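Local structure of racemase, putative (Roseobacter denitrificans, 3TCS) at residues W50-T55 against N310-T315; I134-S139 against K330-S335; S139-D144 against D340-Q345; F166-G171 against L202-N207. The protein probably works as a magnesium-dependent hydro-lyase or racemase of the enolase superfamily, with magnesium and D-alanine bound in its barrel. One frame throughout, in Å; residues are numbered along the deposited sequence.

Overall arrangement
From the N terminus, the chain first lays down three strands of the antiparallel sheet of the capping domain, and contact 1 ties the 50-55 segment of that domain to the start of helix 314-322 in the barrel domain, closing a loop of 254 residues. Contact 2 pairs the first barrel strand, 132-139, with strand 332-335 and so closes the barrel. Contact 3 carries on from it through the shared Ser139, joining the two loops that leave those strands. Contacts 1, 2 and 3 cross one another along the chain. Contact 4, between strands 165-169 and 201-205, is nested inside all three loops and sits beside contact 2 in the barrel sheet, with Lys167 meeting Tyr137.

Contact 1 (W50-T55 against N310-T315); sequences WGQVST and NWSLVT
Gln52, on strand 48-52 of the capping domain, reaches over to Ser312 and Leu313 of the barrel domain, where the chain turns into helix 314-322. This is a polar seam between the two domains of an enolase-superfamily fold, and it is buried. The carboxamide of Gln52 uses both of its ends. Gln52 OE1 takes the backbone N-H of Leu313 at 2.7 Å, with the donor tilted out of the carbonyl plane. Gln52 NE2 gives one hydrogen to Ser312 OG at 3.0 Å, almost exactly in the amide plane, and the other to the carbonyl O of Val53. With three bonds on it the amide is held flat, and its rotation is fixed. The extended chain, with CG anti to the backbone N (chi1 -179°), is what carries it across.

Ser312 OG is just as busy. Besides the hydrogen from Gln52, it accepts a weak capping bond from the N-H of Val314, and Ser312 OG gives its own proton to Asn310 OD1 at 2.6 Å. That same oxygen also accepts from Ser312 N, in the carbonyl plane and on a lone pair, which makes an Asx turn. The backbone O of Asn310 is taken by the hydroxyl of Thr315. Thr55 packs beside this network: its methyl CG2 lies only 3.5 Å from Ser312 CB, a tight carbon contact.

Contact 2 (I134-S139 against K330-S335); sequences IRAYAS and KYLEFS. With DAL (D-alanine), chain L.
Parallel pairing of strands 132-139 and 332-335 closes the TIM barrel, with Tyr137 and Glu333 facing the barrel interior and Ala136 and Phe334 the other way. Four backbone bonds stitch the pair: Leu332 N to Arg135 O, Tyr137 N to Leu332 O, Phe334 N to Tyr137 O and Ser139 N to Phe334 O. On the far side from the pocket, Ala136 CB rests against Phe334 CB at 3.9 Å.

The ring of Tyr137 has two partners. CA of Glu333 lies over its face, 3.6 Å from the ring centroid, in a CH-pi contact. The edge of Tyr137 turns toward the face of Tyr331 in an offset edge-to-face pair, planes at 73°. With CG of Tyr137 placed between the backbone N and carbonyl carbon (chi1 70°), the ring lies back across strand 332-335, and its hydroxyl meets Lys167 NZ. A leucine here would probably leave that amine short of one oxygen partner and open a gap between Tyr331 and Glu333.

In Glu333, of the D-alanine pocket, OE1 is hydrogen-bonded to Cys308 N; OE2, whose place is less sure, is modelled near Lys167 and Ser139. Tyr331 CD1 lies over one face of the Arg135 guanidinium, 3.8 Å from NH1, planes 62° apart, and Arg135 is salt-bridged to Asp201. A water links Arg135 NH1, at 3.0 Å, to Lys330 O.

Contact 3 (S139-D144 against D340-Q345); sequences SSMKRD and DYYPWQ
Lys142 and Asp340 come at each other from opposite directions and join in a salt bridge, NZ of Lys142 to OD2 of Asp340 at 2.8 Å, on the syn lone pair of the carboxylate. The lysine gets there fully stretched, chi2 to chi4 all near 180°, and on the way it slides past the ring of Tyr341 in the opposite sense, Lys142 CE to Tyr341 CD1 at 3.9 Å. A serine in its place would probably leave the carboxylate of Asp340 without its charge mate and take away the aliphatic chain lying along Tyr341.

Met141 crosses the same tyrosine at about a right angle, its CB 3.6 Å from Tyr341 CE2. CG of Met141 lies 3.6 Å from Tyr342 OH, and a bend at chi2 (-65°) then turns the sulfur toward the pocket. The two tyrosines brace each other, since Tyr341 CD2 stands over the centre of the Tyr342 ring.

Ser335 and Glu333 pack against Met141 from strand 332-335, and Met141 itself touches the bound D-alanine. Two loops leaving the C-terminal ends of barrel strands thus meet beside the ligand pocket, to which Met141 belongs, at the end of the barrel where TIM-barrel enzymes of the enolase superfamily build their active sites.

Contact 4 (F166-G171 against L202-N207); sequences FKVRAG and LLIDAN. With MG (magnesium ion), chain J; DAL (D-alanine), chain L.
Lys167 lays its aliphatic chain across Leu203 at about a right angle, CG 3.7 Å from Leu203 CB. A bend at chi3 (80°) then lifts its amine off the strand, and Lys167 NZ ends 2.8 Å from the N of D-alanine, with Tyr137, Glu231 and Glu333 gathered round it.

Arg169 faces the same side. A bend at chi2 (-73°) turns its chain back toward the ligand, and the guanidinium meets D-alanine CA at its edge, while NE is hydrogen-bonded to Ser140 O. Arg169 NH1 comes within 3.2 Å of Asp205 OD2, obliquely to the guanidinium, while OD1 of Asp205 lies well out of that plane, and with OD1 only the charges meet.

Asp205 OD2 binds magnesium at 2.1 Å, and OD1 of the same residue accepts the backbone N-H of Asn207 at 3.0 Å in an Asx turn that fixes the rotation of the carboxylate. Glu231, Glu257, a water, and the N and O of D-alanine complete six ligands round the ion.

The other side is apolar: Ala170 CB touches Ile204 CD1 at 3.6 Å, and helices 147-161 and 184-196 cover the face. Backbone bonds in parallel register join the two strands of this beta-alpha-beta unit of the TIM barrel; Asp205, at the end of the second, supplies one of three protein ligands to the magnesium, and Lys167 and Arg169 line the pocket beside it.

Contact 1 (W50-T55 against N310-T315)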
# COMPACT_ATOMS: atom_id res chain seq x y z
N TRP B 50 1.84 13.79 -22.06
CA TRP B 50 0.78 13.90 -21.06
C TRP B 50 0.28 12.54 -20.57
O TRP B 50 0.03 11.64 -21.37
CB TRP B 50 -0.41 14.67 -21.63
CG TRP B 50 -0.21 16.15 -21.69
CD1 TRP B 50 0.39 16.86 -22.69
CD2 TRP B 50 -0.62 17.10 -20.70
NE1 TRP B 50 0.38 18.21 -22.38
CE2 TRP B 50 -0.24 18.38 -21.17
CE3 TRP B 50 -1.28 17.00 -19.47
CZ2 TRP B 50 -0.48 19.55 -20.44
CZ3 TRP B 50 -1.53 18.16 -18.74
CH2 TRP B 50 -1.13 19.42 -19.23
N GLY B 51 0.13 12.42 -19.26
CA GLY B 51 -0.36 11.19 -18.67
C GLY B 51 -1.37 11.54 -17.60
O GLY B 51 -1.82 12.69 -17.51
N GLN B 52 -1.72 10.57 -16.77
CA GLN B 52 -2.68 10.82 -15.72
C GLN B 52 -2.44 9.90 -14.53
O GLN B 52 -2.09 8.74 -14.72
CB GLN B 52 -4.10 10.57 -16.25
CG GLN B 52 -5.19 10.83 -15.24
CD GLN B 52 -6.50 10.18 -15.63
OE1 GLN B 52 -7.11 10.53 -16.64
NE2 GLN B 52 -6.94 9.21 -14.82
N VAL B 53 -2.60 10.40 -13.32
CA VAL B 53 -2.44 9.54 -12.15
C VAL B 53 -3.81 8.88 -11.98
O VAL B 53 -4.77 9.27 -12.64
CB VAL B 53 -2.10 10.34 -10.86
CG1 VAL B 53 -0.76 11.05 -11.02
CG2 VAL B 53 -3.21 11.32 -10.53
N SER B 54 -3.90 7.88 -11.13
CA SER B 54 -5.19 7.22 -10.91
C SER B 54 -6.21 8.21 -10.36
O SER B 54 -5.86 9.12 -9.62
CB SER B 54 -5.04 6.07 -9.92
OG SER B 54 -6.31 5.50 -9.66
N THR B 55 -7.48 8.03 -10.72
CA THR B 55 -8.54 8.90 -10.21
C THR B 55 -8.81 8.58 -8.73
O THR B 55 -8.39 7.53 -8.23
CB THR B 55 -9.86 8.68 -10.99
OG1 THR B 55 -10.12 7.28 -11.12
CG2 THR B 55 -9.77 9.31 -12.38
N ASN B 310 -14.04 4.39 -15.51
CA ASN B 310 -14.56 5.74 -15.71
C ASN B 310 -13.98 6.35 -16.97
O ASN B 310 -13.09 5.77 -17.60
CB ASN B 310 -14.28 6.63 -14.49
CG ASN B 310 -12.81 6.71 -14.16
OD1 ASN B 310 -12.01 7.21 -14.95
ND2 ASN B 310 -12.44 6.21 -12.98
N TRP B 311 -14.49 7.52 -17.33
CA TRP B 311 -14.03 8.19 -18.53
C TRP B 311 -12.87 9.15 -18.34
O TRP B 311 -12.76 10.15 -19.06
CB TRP B 311 -15.19 8.89 -19.23
CG TRP B 311 -16.22 7.92 -19.75
CD1 TRP B 311 -16.15 6.55 -19.74
CD2 TRP B 311 -17.48 8.25 -20.35
NE1 TRP B 311 -17.29 6.01 -20.28
CE2 TRP B 311 -18.13 7.03 -20.66
CE3 TRP B 311 -18.13 9.46 -20.64
CZ2 TRP B 311 -19.39 6.99 -21.25
CZ3 TRP B 311 -19.39 9.41 -21.23
CH2 TRP B 311 -20.01 8.18 -21.53
N SER B 312 -12.02 8.87 -17.36
CA SER B 312 -10.80 9.65 -17.20
C SER B 312 -9.99 8.94 -18.28
O SER B 312 -10.56 8.17 -19.08
CB SER B 312 -10.17 9.46 -15.81
OG SER B 312 -9.65 8.15 -15.63
N LEU B 313 -8.69 9.16 -18.35
CA LEU B 313 -7.89 8.51 -19.38
C LEU B 313 -7.64 7.02 -19.16
O LEU B 313 -7.12 6.34 -20.04
CB LEU B 313 -6.54 9.22 -19.53
CG LEU B 313 -6.60 10.59 -20.21
CD1 LEU B 313 -5.20 11.19 -20.27
CD2 LEU B 313 -7.17 10.43 -21.60
N VAL B 314 -8.01 6.49 -18.00
CA VAL B 314 -7.78 5.07 -17.73
C VAL B 314 -8.35 4.16 -18.82
O VAL B 314 -7.73 3.16 -19.20
CB VAL B 314 -8.32 4.67 -16.33
CG1 VAL B 314 -9.84 4.78 -16.28
CG2 VAL B 314 -7.84 3.27 -15.98
N THR B 315 -9.53 4.50 -19.34
CA THR B 315 -10.15 3.67 -20.36
C THR B 315 -9.37 3.72 -21.68
O THR B 315 -9.19 2.69 -22.33
CB THR B 315 -11.62 4.09 -20.59
OG1 THR B 315 -12.35 3.91 -19.37
CG2 THR B 315 -12.26 3.23 -21.67

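Contact 2 (I134-S139 against K330-S335)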
# COMPACT_ATOMS: atom_id res chain seq x y z
N ILE B 134 -11.82 -1.91 -30.65
CA ILE B 134 -11.76 -2.82 -29.51
C ILE B 134 -13.19 -3.00 -29.05
O ILE B 134 -13.89 -2.02 -28.78
CB ILE B 134 -10.95 -2.24 -28.32
CG1 ILE B 134 -9.55 -1.80 -28.77
CG2 ILE B 134 -10.81 -3.30 -27.23
CD1 ILE B 134 -9.52 -0.39 -29.34
N ARG B 135 -13.65 -4.24 -28.97
CA ARG B 135 -15.01 -4.50 -28.52
C ARG B 135 -15.11 -4.08 -27.06
O ARG B 135 -14.22 -4.37 -26.27
CB ARG B 135 -15.34 -5.98 -28.66
CG ARG B 135 -16.74 -6.33 -28.21
CD ARG B 135 -16.91 -7.84 -28.14
NE ARG B 135 -18.24 -8.21 -27.68
CZ ARG B 135 -18.55 -9.43 -27.25
NH1 ARG B 135 -17.63 -10.38 -27.23
NH2 ARG B 135 -19.79 -9.70 -26.86
N ALA B 136 -16.19 -3.42 -26.70
CA ALA B 136 -16.37 -2.97 -25.32
C ALA B 136 -17.60 -3.58 -24.67
O ALA B 136 -18.54 -3.98 -25.35
CB ALA B 136 -16.50 -1.45 -25.30
N TYR B 137 -17.57 -3.69 -23.34
CA TYR B 137 -18.74 -4.20 -22.65
C TYR B 137 -19.28 -3.07 -21.79
O TYR B 137 -18.51 -2.36 -21.13
CB TYR B 137 -18.41 -5.45 -21.82
CG TYR B 137 -17.55 -5.29 -20.57
CD1 TYR B 137 -18.10 -4.87 -19.37
CD2 TYR B 137 -16.20 -5.67 -20.58
CE1 TYR B 137 -17.33 -4.85 -18.18
CE2 TYR B 137 -15.43 -5.65 -19.41
CZ TYR B 137 -16.00 -5.24 -18.22
OH TYR B 137 -15.26 -5.28 -17.06
N ALA B 138 -20.60 -2.86 -21.84
CA ALA B 138 -21.23 -1.80 -21.06
C ALA B 138 -21.16 -2.17 -19.59
O ALA B 138 -21.71 -3.19 -19.16
CB ALA B 138 -22.68 -1.61 -21.49
N SER B 139 -20.47 -1.35 -18.82
CA SER B 139 -20.29 -1.64 -17.41
C SER B 139 -21.08 -0.74 -16.47
O SER B 139 -20.89 0.47 -16.44
CB SER B 139 -18.79 -1.58 -17.08
OG SER B 139 -18.51 -2.12 -15.80
N LYS B 330 -11.68 -10.68 -23.96
CA LYS B 330 -12.73 -10.47 -24.95
C LYS B 330 -13.20 -9.04 -25.19
O LYS B 330 -13.77 -8.75 -26.24
CB LYS B 330 -13.96 -11.30 -24.57
CG LYS B 330 -13.68 -12.78 -24.31
CD LYS B 330 -14.92 -13.43 -23.69
CE LYS B 330 -14.64 -14.84 -23.23
NZ LYS B 330 -15.85 -15.48 -22.62
N TYR B 331 -12.98 -8.15 -24.24
CA TYR B 331 -13.50 -6.79 -24.39
C TYR B 331 -12.96 -5.78 -23.40
O TYR B 331 -12.38 -6.12 -22.37
CB TYR B 331 -15.03 -6.83 -24.28
CG TYR B 331 -15.56 -7.99 -23.44
CD1 TYR B 331 -16.65 -8.76 -23.89
CD2 TYR B 331 -14.95 -8.36 -22.25
CE1 TYR B 331 -17.09 -9.86 -23.16
CE2 TYR B 331 -15.39 -9.47 -21.51
CZ TYR B 331 -16.46 -10.22 -21.98
OH TYR B 331 -16.88 -11.33 -21.29
N LEU B 332 -13.18 -4.51 -23.74
CA LEU B 332 -12.77 -3.36 -22.94
C LEU B 332 -13.89 -3.00 -21.96
O LEU B 332 -15.04 -2.86 -22.37
CB LEU B 332 -12.54 -2.16 -23.86
CG LEU B 332 -12.32 -0.79 -23.20
CD1 LEU B 332 -10.84 -0.63 -22.91
CD2 LEU B 332 -12.80 0.32 -24.13
N GLU B 333 -13.57 -2.83 -20.68
CA GLU B 333 -14.61 -2.43 -19.73
C GLU B 333 -14.99 -1.00 -20.11
O GLU B 333 -14.12 -0.14 -20.28
CB GLU B 333 -14.09 -2.47 -18.30
CG GLU B 333 -15.08 -1.85 -17.32
CD GLU B 333 -14.80 -2.18 -15.87
OE1 GLU B 333 -13.63 -2.35 -15.48
OE2 GLU B 333 -15.78 -2.26 -15.11
N PHE B 334 -16.28 -0.74 -20.26
CA PHE B 334 -16.70 0.60 -20.64
C PHE B 334 -17.83 1.10 -19.75
O PHE B 334 -18.97 0.66 -19.87
CB PHE B 334 -17.15 0.60 -22.10
CG PHE B 334 -17.28 1.97 -22.69
CD1 PHE B 334 -16.16 2.66 -23.14
CD2 PHE B 334 -18.53 2.59 -22.78
CE1 PHE B 334 -16.28 3.94 -23.68
CE2 PHE B 334 -18.66 3.87 -23.31
CZ PHE B 334 -17.53 4.55 -23.76
N SER B 335 -17.51 2.02 -18.85
CA SER B 335 -18.52 2.57 -17.95
C SER B 335 -19.62 3.28 -18.72
O SER B 335 -19.34 4.07 -19.62
CB SER B 335 -17.89 3.56 -16.98
OG SER B 335 -18.90 4.21 -16.22
N DAL L . -14.66 -3.81 -12.56
CA DAL L . -15.61 -2.95 -11.84
CB DAL L . -15.71 -1.59 -12.50
C DAL L . -15.17 -2.78 -10.43
O DAL L . -15.05 -3.73 -9.72
O HOH W 1 -14.75 -10.34 -28.15

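Contact 3 (S139-D144 against D340-Q345)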
# COMPACT_ATOMS: atom_id res chain seq x y z
N SER B 139 -20.47 -1.35 -18.82
CA SER B 139 -20.29 -1.64 -17.41
C SER B 139 -21.08 -0.74 -16.47
O SER B 139 -20.89 0.47 -16.44
CB SER B 139 -18.79 -1.58 -17.08
OG SER B 139 -18.51 -2.12 -15.80
N SER B 140 -21.99 -1.35 -15.71
CA SER B 140 -22.80 -0.62 -14.73
C SER B 140 -22.04 -0.63 -13.40
O SER B 140 -21.52 -1.67 -12.99
CB SER B 140 -24.16 -1.29 -14.53
OG SER B 140 -24.77 -0.78 -13.36
N MET B 141 -21.99 0.51 -12.73
CA MET B 141 -21.28 0.63 -11.46
C MET B 141 -22.22 0.61 -10.25
O MET B 141 -21.78 0.45 -9.12
CB MET B 141 -20.50 1.95 -11.43
CG MET B 141 -19.56 2.17 -12.59
SD MET B 141 -18.23 0.97 -12.61
CE MET B 141 -17.86 0.92 -14.36
N LYS B 142 -23.51 0.77 -10.51
CA LYS B 142 -24.50 0.84 -9.45
C LYS B 142 -25.06 -0.44 -8.85
O LYS B 142 -25.17 -1.47 -9.51
CB LYS B 142 -25.69 1.69 -9.93
CG LYS B 142 -25.34 3.14 -10.23
CD LYS B 142 -26.56 3.88 -10.77
CE LYS B 142 -26.28 5.37 -10.90
NZ LYS B 142 -27.47 6.11 -11.39
N ARG B 143 -25.39 -0.34 -7.56
CA ARG B 143 -26.01 -1.41 -6.80
C ARG B 143 -27.34 -0.86 -6.29
O ARG B 143 -28.27 -1.60 -5.99
CB ARG B 143 -25.13 -1.84 -5.63
CG ARG B 143 -24.06 -2.82 -6.04
CD ARG B 143 -23.40 -3.46 -4.84
NE ARG B 143 -22.52 -4.54 -5.25
CZ ARG B 143 -21.34 -4.36 -5.83
NH1 ARG B 143 -20.87 -3.14 -6.05
NH2 ARG B 143 -20.63 -5.41 -6.21
N ASP B 144 -27.41 0.47 -6.19
CA ASP B 144 -28.62 1.14 -5.74
C ASP B 144 -29.50 1.44 -6.94
O ASP B 144 -29.94 2.57 -7.15
CB ASP B 144 -28.29 2.44 -5.00
CG ASP B 144 -27.30 3.29 -5.75
OD1 ASP B 144 -27.55 3.61 -6.94
OD2 ASP B 144 -26.26 3.66 -5.16
N ASP B 340 -24.48 11.90 -13.03
CA ASP B 340 -25.03 11.77 -11.69
C ASP B 340 -24.11 10.88 -10.85
O ASP B 340 -24.10 10.96 -9.62
CB ASP B 340 -26.43 11.16 -11.72
CG ASP B 340 -26.43 9.70 -12.17
OD1 ASP B 340 -26.03 9.43 -13.32
OD2 ASP B 340 -26.84 8.83 -11.37
N TYR B 341 -23.33 10.05 -11.53
CA TYR B 341 -22.41 9.14 -10.85
C TYR B 341 -20.98 9.65 -10.90
O TYR B 341 -20.26 9.58 -9.90
CB TYR B 341 -22.48 7.75 -11.50
CG TYR B 341 -21.87 6.66 -10.66
CD1 TYR B 341 -22.61 6.06 -9.64
CD2 TYR B 341 -20.56 6.24 -10.86
CE1 TYR B 341 -22.05 5.06 -8.84
CE2 TYR B 341 -19.99 5.25 -10.06
CZ TYR B 341 -20.74 4.67 -9.06
OH TYR B 341 -20.18 3.68 -8.27
N TYR B 342 -20.56 10.13 -12.06
CA TYR B 342 -19.21 10.67 -12.24
C TYR B 342 -19.30 12.11 -12.74
O TYR B 342 -19.01 12.39 -13.90
CB TYR B 342 -18.43 9.85 -13.28
CG TYR B 342 -18.11 8.42 -12.90
CD1 TYR B 342 -17.53 8.12 -11.68
CD2 TYR B 342 -18.32 7.38 -13.81
CE1 TYR B 342 -17.15 6.80 -11.37
CE2 TYR B 342 -17.95 6.08 -13.52
CZ TYR B 342 -17.36 5.79 -12.29
OH TYR B 342 -16.93 4.51 -12.02
N PRO B 343 -19.69 13.05 -11.86
CA PRO B 343 -19.80 14.45 -12.29
C PRO B 343 -18.48 15.07 -12.76
O PRO B 343 -18.46 15.92 -13.65
CB PRO B 343 -20.36 15.14 -11.04
CG PRO B 343 -19.75 14.33 -9.93
CD PRO B 343 -19.96 12.91 -10.42
N TRP B 344 -17.39 14.64 -12.15
CA TRP B 344 -16.06 15.14 -12.46
C TRP B 344 -15.45 14.72 -13.80
O TRP B 344 -14.44 15.28 -14.21
CB TRP B 344 -15.10 14.74 -11.35
CG TRP B 344 -15.11 13.27 -11.09
CD1 TRP B 344 -15.81 12.61 -10.11
CD2 TRP B 344 -14.44 12.26 -11.85
NE1 TRP B 344 -15.61 11.26 -10.22
CE2 TRP B 344 -14.78 11.01 -11.27
CE3 TRP B 344 -13.59 12.29 -12.96
CZ2 TRP B 344 -14.29 9.80 -11.77
CZ3 TRP B 344 -13.10 11.08 -13.46
CH2 TRP B 344 -13.45 9.86 -12.86
N GLN B 345 -16.03 13.75 -14.49
CA GLN B 345 -15.44 13.33 -15.76
C GLN B 345 -15.93 14.14 -16.96
O GLN B 345 -15.47 13.94 -18.09
CB GLN B 345 -15.65 11.84 -16.02
CG GLN B 345 -17.08 11.40 -16.22
CD GLN B 345 -17.17 9.90 -16.46
OE1 GLN B 345 -16.33 9.14 -15.97
NE2 GLN B 345 -18.19 9.47 -17.19

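Contact 4 (F166-G171 against L202-N207)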
# COMPACT_ATOMS: atom_id res chain seq x y z
N PHE B 166 -22.44 -6.99 -21.36
CA PHE B 166 -22.88 -6.13 -20.26
C PHE B 166 -22.48 -6.68 -18.90
O PHE B 166 -22.56 -7.89 -18.67
CB PHE B 166 -24.41 -6.02 -20.29
CG PHE B 166 -24.96 -5.57 -21.61
CD1 PHE B 166 -25.25 -4.23 -21.84
CD2 PHE B 166 -25.10 -6.48 -22.66
CE1 PHE B 166 -25.67 -3.80 -23.10
CE2 PHE B 166 -25.52 -6.06 -23.92
CZ PHE B 166 -25.80 -4.71 -24.14
N LYS B 167 -22.06 -5.80 -18.00
CA LYS B 167 -21.69 -6.21 -16.65
C LYS B 167 -22.52 -5.47 -15.61
O LYS B 167 -22.68 -4.25 -15.67
CB LYS B 167 -20.20 -5.98 -16.38
CG LYS B 167 -19.74 -6.59 -15.04
CD LYS B 167 -18.22 -6.64 -14.89
CE LYS B 167 -17.63 -5.30 -14.47
NZ LYS B 167 -16.13 -5.38 -14.38
N VAL B 168 -23.06 -6.21 -14.64
CA VAL B 168 -23.86 -5.62 -13.58
C VAL B 168 -23.24 -6.02 -12.24
O VAL B 168 -22.21 -6.70 -12.22
CB VAL B 168 -25.34 -6.08 -13.65
CG1 VAL B 168 -25.96 -5.62 -14.96
CG2 VAL B 168 -25.43 -7.60 -13.51
N ARG B 169 -23.87 -5.62 -11.14
CA ARG B 169 -23.34 -5.91 -9.81
C ARG B 169 -24.13 -6.93 -9.01
O ARG B 169 -25.36 -6.97 -9.07
CB ARG B 169 -23.26 -4.62 -9.00
CG ARG B 169 -22.54 -3.48 -9.70
CD ARG B 169 -21.04 -3.70 -9.74
NE ARG B 169 -20.43 -3.07 -10.91
CZ ARG B 169 -19.12 -3.00 -11.13
NH1 ARG B 169 -18.27 -3.51 -10.26
NH2 ARG B 169 -18.67 -2.44 -12.24
N ALA B 170 -23.40 -7.73 -8.23
CA ALA B 170 -23.99 -8.74 -7.36
C ALA B 170 -23.60 -8.39 -5.93
O ALA B 170 -22.60 -7.70 -5.70
CB ALA B 170 -23.44 -10.13 -7.71
N GLY B 171 -24.41 -8.84 -4.97
CA GLY B 171 -24.14 -8.58 -3.57
C GLY B 171 -23.96 -7.12 -3.21
O GLY B 171 -24.39 -6.22 -3.94
N LEU B 202 -23.08 -11.76 -20.78
CA LEU B 202 -23.45 -11.17 -19.51
C LEU B 202 -22.37 -11.45 -18.49
O LEU B 202 -21.95 -12.59 -18.31
CB LEU B 202 -24.80 -11.72 -19.04
CG LEU B 202 -25.97 -11.42 -19.98
CD1 LEU B 202 -27.25 -12.04 -19.43
CD2 LEU B 202 -26.12 -9.90 -20.12
N LEU B 203 -21.93 -10.38 -17.83
CA LEU B 203 -20.89 -10.45 -16.81
C LEU B 203 -21.45 -9.93 -15.50
O LEU B 203 -22.44 -9.19 -15.49
CB LEU B 203 -19.71 -9.56 -17.21
CG LEU B 203 -18.97 -9.79 -18.53
CD1 LEU B 203 -19.87 -9.45 -19.73
CD2 LEU B 203 -17.73 -8.91 -18.55
N ILE B 204 -20.83 -10.30 -14.39
CA ILE B 204 -21.29 -9.79 -13.11
C ILE B 204 -20.07 -9.58 -12.22
O ILE B 204 -19.04 -10.24 -12.40
CB ILE B 204 -22.32 -10.75 -12.46
CG1 ILE B 204 -23.19 -9.96 -11.47
CG2 ILE B 204 -21.61 -11.90 -11.76
CD1 ILE B 204 -24.49 -10.66 -11.10
N ASP B 205 -20.17 -8.64 -11.28
CA ASP B 205 -19.05 -8.31 -10.39
C ASP B 205 -19.59 -8.25 -8.97
O ASP B 205 -20.52 -7.50 -8.69
CB ASP B 205 -18.48 -6.94 -10.79
CG ASP B 205 -17.10 -6.68 -10.21
OD1 ASP B 205 -16.80 -7.18 -9.10
OD2 ASP B 205 -16.32 -5.96 -10.87
N ALA B 206 -19.00 -9.03 -8.06
CA ALA B 206 -19.47 -9.05 -6.67
C ALA B 206 -18.65 -8.18 -5.73
O ALA B 206 -18.95 -8.08 -4.54
CB ALA B 206 -19.49 -10.49 -6.16
N ASN B 207 -17.61 -7.55 -6.26
CA ASN B 207 -16.74 -6.67 -5.50
C ASN B 207 -16.41 -7.14 -4.07
O ASN B 207 -16.68 -6.43 -3.10
CB ASN B 207 -17.33 -5.26 -5.47
CG ASN B 207 -17.27 -4.58 -6.84
OD1 ASN B 207 -16.20 -4.15 -7.29
ND2 ASN B 207 -18.41 -4.51 -7.52
MG MG J . -14.37 -5.28 -10.72
N DAL L . -14.66 -3.81 -12.56
CA DAL L . -15.61 -2.95 -11.84
CB DAL L . -15.71 -1.59 -12.50
C DAL L . -15.17 -2.78 -10.43
O DAL L . -15.05 -3.73 -9.72
O HOH W 2 -14.34 -6.19 -8.83